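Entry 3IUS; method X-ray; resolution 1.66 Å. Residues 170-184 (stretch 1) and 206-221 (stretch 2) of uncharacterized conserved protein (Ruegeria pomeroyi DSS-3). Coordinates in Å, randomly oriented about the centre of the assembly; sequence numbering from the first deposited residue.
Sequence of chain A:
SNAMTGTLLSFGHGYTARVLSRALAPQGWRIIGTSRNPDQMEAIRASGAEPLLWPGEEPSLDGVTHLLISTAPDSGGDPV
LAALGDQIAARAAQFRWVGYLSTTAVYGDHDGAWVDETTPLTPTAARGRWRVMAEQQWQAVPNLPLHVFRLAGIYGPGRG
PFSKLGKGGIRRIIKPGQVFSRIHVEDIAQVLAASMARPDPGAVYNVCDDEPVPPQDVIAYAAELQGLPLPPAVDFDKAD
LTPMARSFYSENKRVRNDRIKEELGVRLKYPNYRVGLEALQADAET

Stretch 1 (170-184) IRRIIKPGQVFSRIH
Stretch 2 206-221: NVCDDEPVPPQDVIAY

Residues 170-184 and 206-221 pack through a short antiparallel backbone pairing, flanked by apolar side-chain contacts and water bridges, burying 987 Å² summed over both sides. The centre is a single bridge between Phe180 and Val213, both extended (phi/psi -121/150° and -138/138°) with CA atoms 5.4 Å apart. Phe180 N donates to Val213 O at 2.7 Å and Val213 N to Phe180 O at 3.1 Å, both nearly linear. The chains run antiparallel: Val179 CA lies 4.1 Å from Pro214 CA and Ser181 CA 5.0 Å from Pro212 CA, in step with the bridge; beyond it the register shifts by two residues, and Ile183 CA lies 4.7 Å from Cys208 CA. A third backbone bond, Asp209 N to Arg182 O (2.8 Å), fastens the far end, where Ile183 (chi1 t, chi2 p) brings CG1 to 3.9 Å from Val207 CG1.

The prolines have no amide proton to donate; their rings pack against Val179 and Phe180, and Pro214 CA also makes a CA-H...O contact with Gln178 O at 3.4 Å. Val179 (m) places CG2 3.9 Å from Pro212 CB and CG1 4.0 Å from Pro214 CD, while Phe180 (chi1 m, chi2 -42°) reaches Pro215 with CE2 3.5 Å from CG.

Before this pairing, a type II turn from Lys175 to Gln178, with Gly177 at phi 80°, is closed by Gln178 N to Lys175 O (3.0 Å). Strand 172-174 runs at 153° to helix 215-221, their axes approaching to 7.7 Å. Arg172 (chi1-chi3 m, t, m) packs its CG 3.5 Å from Ile219 CG2; Ile174 (m, m) sets CD1 3.5 Å from Gln216 CG. Gln216 (p, m, chi3 28°) joins two water bridges: OE1 through one water to Ile173 O and Lys175 N, NE2 through another to Lys175 O and Gln178 O.

Arg182 (m, t, p, chi4 -154°) lays one guanidinium face against Val218, NH1 to CG1 3.5 Å, leaving NH1 buried without a polar partner.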

ATOM      1  N   ILE A 170      18.134 -17.167  -5.688  1.00 48.49           N
ATOM      2  CA  ILE A 170      16.844 -16.721  -6.210  1.00 49.06           C
ATOM      3  C   ILE A 170      16.168 -17.851  -6.977  1.00 47.78           C
ATOM      4  O   ILE A 170      16.801 -18.542  -7.777  1.00 50.04           O
ATOM      5  CB  ILE A 170      16.985 -15.498  -7.139  1.00 48.99           C
ATOM      6  CG1 ILE A 170      18.247 -15.622  -7.996  1.00 50.72           C
ATOM      7  CG2 ILE A 170      17.013 -14.213  -6.328  1.00 50.10           C
ATOM      8  CD1 ILE A 170      18.401 -14.523  -9.028  1.00 48.96           C
ATOM      9  N   ARG A 171      14.881 -18.037  -6.727  1.00 42.07           N
ATOM     10  CA  ARG A 171      14.140 -19.116  -7.361  1.00 39.16           C
ATOM     11  C   ARG A 171      12.739 -18.649  -7.717  1.00 36.55           C
ATOM     12  O   ARG A 171      12.176 -17.780  -7.054  1.00 33.00           O
ATOM     13  CB  ARG A 171      14.090 -20.334  -6.436  1.00 41.78           C
ATOM     14  CG  ARG A 171      13.743 -19.994  -4.995  1.00 43.13           C
ATOM     15  CD  ARG A 171      14.602 -20.777  -4.009  1.00 42.08           C
ATOM     16  NE  ARG A 171      14.146 -22.151  -3.808  1.00 42.86           N
ATOM     17  CZ  ARG A 171      13.202 -22.508  -2.942  1.00 42.42           C
ATOM     18  NH1 ARG A 171      12.595 -21.586  -2.200  1.00 46.55           N
ATOM     19  NH2 ARG A 171      12.857 -23.784  -2.820  1.00 32.25           N
ATOM     20  N   ARG A 172      12.188 -19.216  -8.782  1.00 33.04           N
ATOM     21  CA  ARG A 172      10.827 -18.892  -9.185  1.00 24.22           C
ATOM     22  C   ARG A 172       9.879 -19.970  -8.677  1.00 25.29           C
ATOM     23  O   ARG A 172       9.959 -21.124  -9.096  1.00 29.23           O
ATOM     24  CB  ARG A 172      10.734 -18.738 -10.708  1.00 18.85           C
ATOM     25  CG  ARG A 172      11.462 -17.507 -11.248  1.00 19.92           C
ATOM     26  CD  ARG A 172      11.395 -17.415 -12.766  1.00 20.89           C
ATOM     27  NE  ARG A 172      12.040 -18.564 -13.398  1.00 28.94           N
ATOM     28  CZ  ARG A 172      11.430 -19.391 -14.238  1.00 25.88           C
ATOM     29  NH1 ARG A 172      10.160 -19.182 -14.568  1.00 30.90           N
ATOM     30  NH2 ARG A 172      12.094 -20.414 -14.761  1.00 31.96           N
ATOM     31  N   ILE A 173       8.993 -19.595  -7.757  1.00 19.98           N
ATOM     32  CA  ILE A 173       8.024 -20.532  -7.204  1.00 19.32           C
ATOM     33  C   ILE A 173       6.810 -20.628  -8.118  1.00 19.15           C
ATOM     34  O   ILE A 173       6.143 -19.623  -8.386  1.00 21.17           O
ATOM     35  CB  ILE A 173       7.545 -20.097  -5.803  1.00 23.64           C
ATOM     36  CG1 ILE A 173       8.735 -19.821  -4.881  1.00 29.07           C
ATOM     37  CG2 ILE A 173       6.608 -21.137  -5.211  1.00 21.63           C
ATOM     38  CD1 ILE A 173       9.639 -21.012  -4.667  1.00 31.25           C
ATOM     39  N   ILE A 174       6.509 -21.839  -8.574  1.00 16.15           N
ATOM     40  CA  ILE A 174       5.407 -22.054  -9.510  1.00 19.01           C
ATOM     41  C   ILE A 174       4.161 -22.660  -8.855  1.00 15.07           C
ATOM     42  O   ILE A 174       4.127 -23.841  -8.549  1.00 17.50           O
ATOM     43  CB  ILE A 174       5.847 -22.952 -10.685  1.00 26.27           C
ATOM     44  CG1 ILE A 174       7.166 -22.454 -11.272  1.00 24.76           C
ATOM     45  CG2 ILE A 174       4.770 -22.997 -11.761  1.00 26.74           C
ATOM     46  CD1 ILE A 174       7.076 -21.058 -11.838  1.00 20.04           C
ATOM     47  N   LYS A 175       3.132 -21.841  -8.633  1.00 14.82           N
ATOM     48  CA  LYS A 175       1.845 -22.348  -8.178  1.00 19.94           C
ATOM     49  C   LYS A 175       0.874 -22.203  -9.341  1.00 22.32           C
ATOM     50  O   LYS A 175       0.660 -21.091  -9.830  1.00 17.50           O
ATOM     51  CB  LYS A 175       1.330 -21.526  -6.993  1.00 17.31           C
ATOM     52  CG  LYS A 175      -0.080 -21.888  -6.543  1.00 28.01           C
ATOM     53  CD  LYS A 175      -0.066 -23.033  -5.551  1.00 27.09           C
ATOM     54  CE  LYS A 175      -1.472 -23.451  -5.155  1.00 26.24           C
ATOM     55  NZ  LYS A 175      -2.250 -22.355  -4.529  1.00 27.29           N
ATOM     56  N   PRO A 176       0.281 -23.321  -9.788  1.00 21.69           N
ATOM     57  CA  PRO A 176      -0.565 -23.298 -10.982  1.00 14.08           C
ATOM     58  C   PRO A 176      -1.695 -22.289 -10.832  1.00 13.83           C
ATOM     59  O   PRO A 176      -2.382 -22.297  -9.811  1.00 18.21           O
ATOM     60  CB  PRO A 176      -1.140 -24.718 -11.033  1.00 30.96           C
ATOM     61  CG  PRO A 176      -0.187 -25.543 -10.254  1.00 28.64           C
ATOM     62  CD  PRO A 176       0.304 -24.652  -9.158  1.00 26.19           C
ATOM     63  N   GLY A 177      -1.848 -21.427 -11.832  1.00 15.46           N
ATOM     64  CA  GLY A 177      -2.923 -20.447 -11.856  1.00 18.73           C
ATOM     65  C   GLY A 177      -2.676 -19.215 -11.010  1.00 17.19           C
ATOM     66  O   GLY A 177      -3.424 -18.246 -11.108  1.00 14.62           O
ATOM     67  N   GLN A 178      -1.642 -19.245 -10.175  1.00 17.87           N
ATOM     68  CA  GLN A 178      -1.391 -18.149  -9.237  1.00 19.14           C
ATOM     69  C   GLN A 178      -1.022 -16.833  -9.916  1.00 13.84           C
ATOM     70  O   GLN A 178      -0.160 -16.784 -10.775  1.00 14.52           O
ATOM     71  CB  GLN A 178      -0.295 -18.521  -8.239  1.00 21.05           C
ATOM     72  CG  GLN A 178      -0.076 -17.469  -7.167  1.00 14.15           C
ATOM     73  CD  GLN A 178      -1.146 -17.508  -6.100  1.00 27.05           C
ATOM     74  OE1 GLN A 178      -1.466 -18.565  -5.570  1.00 33.16           O
ATOM     75  NE2 GLN A 178      -1.709 -16.352  -5.783  1.00 13.91           N
ATOM     76  N   VAL A 179      -1.697 -15.762  -9.522  1.00 13.89           N
ATOM     77  CA  VAL A 179      -1.274 -14.435  -9.923  1.00 15.90           C
ATOM     78  C   VAL A 179      -1.226 -13.549  -8.680  1.00 15.67           C
ATOM     79  O   VAL A 179      -1.919 -13.818  -7.691  1.00 17.23           O
ATOM     80  CB  VAL A 179      -2.234 -13.829 -10.957  1.00 17.97           C
ATOM     81  CG1 VAL A 179      -2.266 -14.672 -12.222  1.00 17.04           C
ATOM     82  CG2 VAL A 179      -3.630 -13.707 -10.364  1.00 14.70           C
ATOM     83  N   PHE A 180      -0.403 -12.504  -8.725  1.00 13.98           N
ATOM     84  CA  PHE A 180      -0.376 -11.505  -7.659  1.00 19.91           C
ATOM     85  C   PHE A 180      -0.703 -10.113  -8.191  1.00 18.65           C
ATOM     86  O   PHE A 180      -0.429  -9.796  -9.345  1.00 22.83           O
ATOM     87  CB  PHE A 180       0.980 -11.479  -6.955  1.00 18.98           C
ATOM     88  CG  PHE A 180       1.247 -12.683  -6.107  1.00 25.54           C
ATOM     89  CD1 PHE A 180       0.251 -13.220  -5.309  1.00 26.79           C
ATOM     90  CD2 PHE A 180       2.503 -13.261  -6.084  1.00 31.37           C
ATOM     91  CE1 PHE A 180       0.500 -14.326  -4.515  1.00 29.71           C
ATOM     92  CE2 PHE A 180       2.759 -14.367  -5.293  1.00 31.31           C
ATOM     93  CZ  PHE A 180       1.755 -14.901  -4.512  1.00 27.67           C
ATOM     94  N   SER A 181      -1.305  -9.280  -7.354  1.00 18.33           N
ATOM     95  CA  SER A 181      -1.556  -7.915  -7.758  1.00 16.27           C
ATOM     96  C   SER A 181      -0.396  -7.021  -7.351  1.00 14.14           C
ATOM     97  O   SER A 181       0.168  -7.170  -6.261  1.00 15.55           O
ATOM     98  CB  SER A 181      -2.843  -7.393  -7.117  1.00 14.69           C
ATOM     99  OG  SER A 181      -3.889  -8.321  -7.291  1.00 21.17           O
ATOM    100  N   ARG A 182      -0.060  -6.081  -8.231  1.00 14.46           N
ATOM    101  CA  ARG A 182       1.000  -5.115  -7.975  1.00 15.75           C
ATOM    102  C   ARG A 182       0.542  -3.682  -8.208  1.00 14.33           C
ATOM    103  O   ARG A 182      -0.356  -3.432  -9.009  1.00 14.52           O
ATOM    104  CB  ARG A 182       2.186  -5.373  -8.899  1.00 21.72           C
ATOM    105  CG  ARG A 182       2.467  -6.825  -9.199  1.00 30.55           C
ATOM    106  CD  ARG A 182       3.810  -6.943  -9.896  1.00 35.05           C
ATOM    107  NE  ARG A 182       4.862  -6.307  -9.106  1.00 42.10           N
ATOM    108  CZ  ARG A 182       5.991  -5.810  -9.606  1.00 39.88           C
ATOM    109  NH1 ARG A 182       6.236  -5.862 -10.908  1.00 39.11           N
ATOM    110  NH2 ARG A 182       6.876  -5.250  -8.799  1.00 46.96           N
ATOM    111  N   ILE A 183       1.214  -2.745  -7.544  1.00 14.54           N
ATOM    112  CA  ILE A 183       1.015  -1.319  -7.775  1.00 21.24           C
ATOM    113  C   ILE A 183       2.327  -0.547  -7.599  1.00 14.82           C
ATOM    114  O   ILE A 183       3.076  -0.795  -6.660  1.00 15.90           O
ATOM    115  CB  ILE A 183      -0.066  -0.746  -6.834  1.00 19.89           C
ATOM    116  CG1 ILE A 183      -0.421   0.692  -7.222  1.00 17.56           C
ATOM    117  CG2 ILE A 183       0.383  -0.827  -5.374  1.00 14.69           C
ATOM    118  CD1 ILE A 183      -1.191   0.812  -8.515  1.00 19.10           C
ATOM    119  N   HIS A 184       2.607   0.368  -8.521  1.00 14.81           N
ATOM    120  CA  HIS A 184       3.792   1.214  -8.429  1.00 16.17           C
ATOM    121  C   HIS A 184       3.533   2.329  -7.425  1.00 15.18           C
ATOM    122  O   HIS A 184       2.446   2.916  -7.407  1.00 16.30           O
ATOM    123  CB  HIS A 184       4.154   1.804  -9.793  1.00 18.42           C
ATOM    124  CG  HIS A 184       5.467   2.520  -9.808  1.00 20.36           C
ATOM    125  ND1 HIS A 184       6.578   2.026 -10.459  1.00 17.53           N
ATOM    126  CD2 HIS A 184       5.852   3.686  -9.237  1.00 15.48           C
ATOM    127  CE1 HIS A 184       7.589   2.862 -10.294  1.00 15.71           C
ATOM    128  NE2 HIS A 184       7.173   3.876  -9.557  1.00 24.30           N
ATOM    129  N   ASN A 206      -9.860   0.038  -4.478  1.00 13.42           N
ATOM    130  CA  ASN A 206      -8.761  -0.877  -4.786  1.00 13.44           C
ATOM    131  C   ASN A 206      -7.649  -0.109  -5.483  1.00 18.06           C
ATOM    132  O   ASN A 206      -7.909   0.647  -6.414  1.00 15.62           O
ATOM    133  CB  ASN A 206      -9.227  -1.987  -5.721  1.00 13.22           C
ATOM    134  CG  ASN A 206     -10.151  -2.967  -5.054  1.00 13.14           C
ATOM    135  OD1 ASN A 206     -10.891  -3.689  -5.729  1.00 16.68           O
ATOM    136  ND2 ASN A 206     -10.126  -3.004  -3.732  1.00 13.28           N
ATOM    137  N   VAL A 207      -6.403  -0.324  -5.067  1.00 16.11           N
ATOM    138  CA  VAL A 207      -5.291   0.389  -5.675  1.00 13.84           C
ATOM    139  C   VAL A 207      -4.292  -0.627  -6.186  1.00 13.86           C
ATOM    140  O   VAL A 207      -3.429  -1.086  -5.448  1.00 16.61           O
ATOM    141  CB  VAL A 207      -4.619   1.384  -4.702  1.00 14.10           C
ATOM    142  CG1 VAL A 207      -3.556   2.189  -5.429  1.00 14.21           C
ATOM    143  CG2 VAL A 207      -5.664   2.325  -4.103  1.00 14.10           C
ATOM    144  N   CYS A 208      -4.454  -0.987  -7.454  1.00 13.69           N
ATOM    145  CA  CYS A 208      -3.622  -1.994  -8.104  1.00 13.70           C
ATOM    146  C   CYS A 208      -3.544  -1.641  -9.583  1.00 13.59           C
ATOM    147  O   CYS A 208      -4.349  -0.860 -10.072  1.00 13.46           O
ATOM    148  CB  CYS A 208      -4.252  -3.380  -7.950  1.00 22.43           C
ATOM    149  SG  CYS A 208      -5.995  -3.457  -8.497  1.00 19.98           S
ATOM    150  N   ASP A 209      -2.590  -2.222 -10.298  1.00 13.66           N
ATOM    151  CA  ASP A 209      -2.495  -1.959 -11.726  1.00 18.48           C
ATOM    152  C   ASP A 209      -3.417  -2.860 -12.558  1.00 15.49           C
ATOM    153  O   ASP A 209      -4.268  -3.568 -12.015  1.00 13.56           O
ATOM    154  CB  ASP A 209      -1.037  -2.008 -12.206  1.00 13.76           C
ATOM    155  CG  ASP A 209      -0.490  -3.409 -12.284  1.00 13.83           C
ATOM    156  OD1 ASP A 209      -1.285  -4.376 -12.241  1.00 16.68           O
ATOM    157  OD2 ASP A 209       0.748  -3.543 -12.406  1.00 15.22           O
ATOM    158  N   ASP A 210      -3.243  -2.817 -13.875  1.00 13.27           N
ATOM    159  CA  ASP A 210      -4.176  -3.442 -14.806  1.00 14.20           C
ATOM    160  C   ASP A 210      -3.942  -4.925 -15.061  1.00 17.51           C
ATOM    161  O   ASP A 210      -4.771  -5.585 -15.688  1.00 15.33           O
ATOM    162  CB  ASP A 210      -4.141  -2.712 -16.149  1.00 13.21           C
ATOM    163  CG  ASP A 210      -4.827  -1.365 -16.095  1.00 14.21           C
ATOM    164  OD1 ASP A 210      -5.504  -1.092 -15.089  1.00 20.91           O
ATOM    165  OD2 ASP A 210      -4.678  -0.587 -17.056  1.00 18.23           O
ATOM    166  N   GLU A 211      -2.817  -5.450 -14.593  1.00 16.53           N
ATOM    167  CA  GLU A 211      -2.408  -6.781 -15.018  1.00 18.31           C
ATOM    168  C   GLU A 211      -1.968  -7.698 -13.879  1.00 17.63           C
ATOM    169  O   GLU A 211      -0.789  -7.727 -13.508  1.00 16.02           O
ATOM    170  CB  GLU A 211      -1.309  -6.681 -16.075  1.00 20.78           C
ATOM    171  CG  GLU A 211      -0.872  -8.020 -16.627  1.00 19.87           C
ATOM    172  CD  GLU A 211       0.014  -7.890 -17.850  1.00 21.93           C
ATOM    173  OE1 GLU A 211       0.086  -6.786 -18.425  1.00 19.40           O
ATOM    174  OE2 GLU A 211       0.636  -8.900 -18.239  1.00 19.11           O
ATOM    175  N   PRO A 212      -2.929  -8.440 -13.306  1.00 22.15           N
ATOM    176  CA  PRO A 212      -2.584  -9.516 -12.381  1.00 13.41           C
ATOM    177  C   PRO A 212      -1.536 -10.387 -13.043  1.00 13.57           C
ATOM    178  O   PRO A 212      -1.703 -10.749 -14.206  1.00 14.83           O
ATOM    179  CB  PRO A 212      -3.891 -10.283 -12.251  1.00 20.57           C
ATOM    180  CG  PRO A 212      -4.941  -9.224 -12.411  1.00 16.73           C
ATOM    181  CD  PRO A 212      -4.388  -8.223 -13.389  1.00 18.06           C
ATOM    182  N   VAL A 213      -0.482 -10.707 -12.316  1.00 13.79           N
ATOM    183  CA  VAL A 213       0.658 -11.361 -12.938  1.00 13.98           C
ATOM    184  C   VAL A 213       1.213 -12.480 -12.071  1.00 15.73           C
ATOM    185  O   VAL A 213       1.321 -12.344 -10.859  1.00 16.17           O
ATOM    186  CB  VAL A 213       1.762 -10.325 -13.276  1.00 15.49           C
ATOM    187  CG1 VAL A 213       2.252  -9.615 -12.017  1.00 17.00           C
ATOM    188  CG2 VAL A 213       2.924 -10.991 -13.994  1.00 16.71           C
ATOM    189  N   PRO A 214       1.555 -13.612 -12.697  1.00 16.84           N
ATOM    190  CA  PRO A 214       2.260 -14.672 -11.973  1.00 23.70           C
ATOM    191  C   PRO A 214       3.595 -14.128 -11.472  1.00 21.47           C
ATOM    192  O   PRO A 214       4.331 -13.532 -12.258  1.00 14.79           O
ATOM    193  CB  PRO A 214       2.493 -15.734 -13.052  1.00 23.72           C
ATOM    194  CG  PRO A 214       1.422 -15.477 -14.076  1.00 19.81           C
ATOM    195  CD  PRO A 214       1.250 -13.986 -14.087  1.00 17.57           C
ATOM    196  N   PRO A 215       3.895 -14.311 -10.175  1.00 23.62           N
ATOM    197  CA  PRO A 215       5.101 -13.752  -9.559  1.00 15.07           C
ATOM    198  C   PRO A 215       6.356 -14.186 -10.314  1.00 15.32           C
ATOM    199  O   PRO A 215       7.313 -13.424 -10.410  1.00 15.53           O
ATOM    200  CB  PRO A 215       5.086 -14.365  -8.149  1.00 18.45           C
ATOM    201  CG  PRO A 215       4.131 -15.539  -8.253  1.00 18.43           C
ATOM    202  CD  PRO A 215       3.088 -15.043  -9.185  1.00 21.44           C
ATOM    203  N   GLN A 216       6.326 -15.393 -10.861  1.00 15.32           N
ATOM    204  CA  GLN A 216       7.492 -15.925 -11.578  1.00 15.58           C
ATOM    205  C   GLN A 216       7.775 -15.155 -12.869  1.00 17.20           C
ATOM    206  O   GLN A 216       8.894 -15.184 -13.385  1.00 18.98           O
ATOM    207  CB  GLN A 216       7.334 -17.425 -11.864  1.00 20.57           C
ATOM    208  CG  GLN A 216       6.201 -17.800 -12.818  1.00 19.07           C
ATOM    209  CD  GLN A 216       4.885 -18.057 -12.093  1.00 20.99           C
ATOM    210  OE1 GLN A 216       4.640 -17.503 -11.032  1.00 14.98           O
ATOM    211  NE2 GLN A 216       4.045 -18.916 -12.665  1.00 21.00           N
ATOM    212  N   ASP A 217       6.761 -14.463 -13.384  1.00 19.80           N
ATOM    213  CA  ASP A 217       6.909 -13.703 -14.622  1.00 19.38           C
ATOM    214  C   ASP A 217       7.623 -12.383 -14.361  1.00 17.19           C
ATOM    215  O   ASP A 217       8.323 -11.862 -15.225  1.00 15.54           O
ATOM    216  CB  ASP A 217       5.544 -13.431 -15.261  1.00 17.05           C
ATOM    217  CG  ASP A 217       4.953 -14.657 -15.941  1.00 22.37           C
ATOM    218  OD1 ASP A 217       5.577 -15.739 -15.903  1.00 23.34           O
ATOM    219  OD2 ASP A 217       3.864 -14.526 -16.530  1.00 22.97           O
ATOM    220  N   VAL A 218       7.423 -11.822 -13.175  1.00 15.92           N
ATOM    221  CA  VAL A 218       8.089 -10.573 -12.841  1.00 16.93           C
ATOM    222  C   VAL A 218       9.588 -10.813 -12.734  1.00 18.99           C
ATOM    223  O   VAL A 218      10.398 -10.112 -13.352  1.00 19.58           O
ATOM    224  CB  VAL A 218       7.548  -9.979 -11.548  1.00 20.19           C
ATOM    225  CG1 VAL A 218       8.259  -8.673 -11.233  1.00 22.17           C
ATOM    226  CG2 VAL A 218       6.056  -9.746 -11.683  1.00 15.14           C
ATOM    227  N   ILE A 219       9.939 -11.818 -11.942  1.00 16.21           N
ATOM    228  CA  ILE A 219      11.318 -12.261 -11.791  1.00 19.79           C
ATOM    229  C   ILE A 219      11.946 -12.553 -13.151  1.00 24.88           C
ATOM    230  O   ILE A 219      13.064 -12.117 -13.443  1.00 18.33           O
ATOM    231  CB  ILE A 219      11.370 -13.520 -10.910  1.00 19.31           C
ATOM    232  CG1 ILE A 219      11.019 -13.169  -9.462  1.00 28.09           C
ATOM    233  CG2 ILE A 219      12.737 -14.205 -11.009  1.00 16.89           C
ATOM    234  CD1 ILE A 219      10.892 -14.371  -8.548  1.00 27.61           C
ATOM    235  N   ALA A 220      11.225 -13.292 -13.987  1.00 21.97           N
ATOM    236  CA  ALA A 220      11.724 -13.610 -15.318  1.00 18.35           C
ATOM    237  C   ALA A 220      11.994 -12.352 -16.143  1.00 17.08           C
ATOM    238  O   ALA A 220      13.008 -12.247 -16.815  1.00 16.68           O
ATOM    239  CB  ALA A 220      10.749 -14.530 -16.051  1.00 16.21           C
ATOM    240  N   TYR A 221      11.075 -11.390 -16.094  1.00 16.17           N
ATOM    241  CA  TYR A 221      11.216 -10.197 -16.923  1.00 16.14           C
ATOM    242  C   TYR A 221      12.379  -9.318 -16.466  1.00 16.42           C
ATOM    243  O   TYR A 221      13.074  -8.718 -17.288  1.00 16.55           O
ATOM    244  CB  TYR A 221       9.911  -9.384 -16.958  1.00 15.79           C
ATOM    245  CG  TYR A 221       9.904  -8.357 -18.066  1.00 15.72           C
ATOM    246  CD1 TYR A 221      10.097  -8.739 -19.391  1.00 26.19           C
ATOM    247  CD2 TYR A 221       9.711  -7.006 -17.795  1.00 19.30           C
ATOM    248  CE1 TYR A 221      10.098  -7.808 -20.410  1.00 27.68           C
ATOM    249  CE2 TYR A 221       9.714  -6.070 -18.808  1.00 20.46           C
ATOM    250  CZ  TYR A 221       9.899  -6.476 -20.114  1.00 22.94           C
ATOM    251  OH  TYR A 221       9.900  -5.546 -21.127  1.00 24.23           O
TER
HETATM  252  O   HOH W   1       3.532 -18.998  -8.820  1.00 14.04           O
HETATM  253  O   HOH W   2       1.403 -19.037 -11.507  1.00 28.62           O
HETATM  254  O   HOH W   3      -1.152  -6.525 -10.827  1.00 15.20           O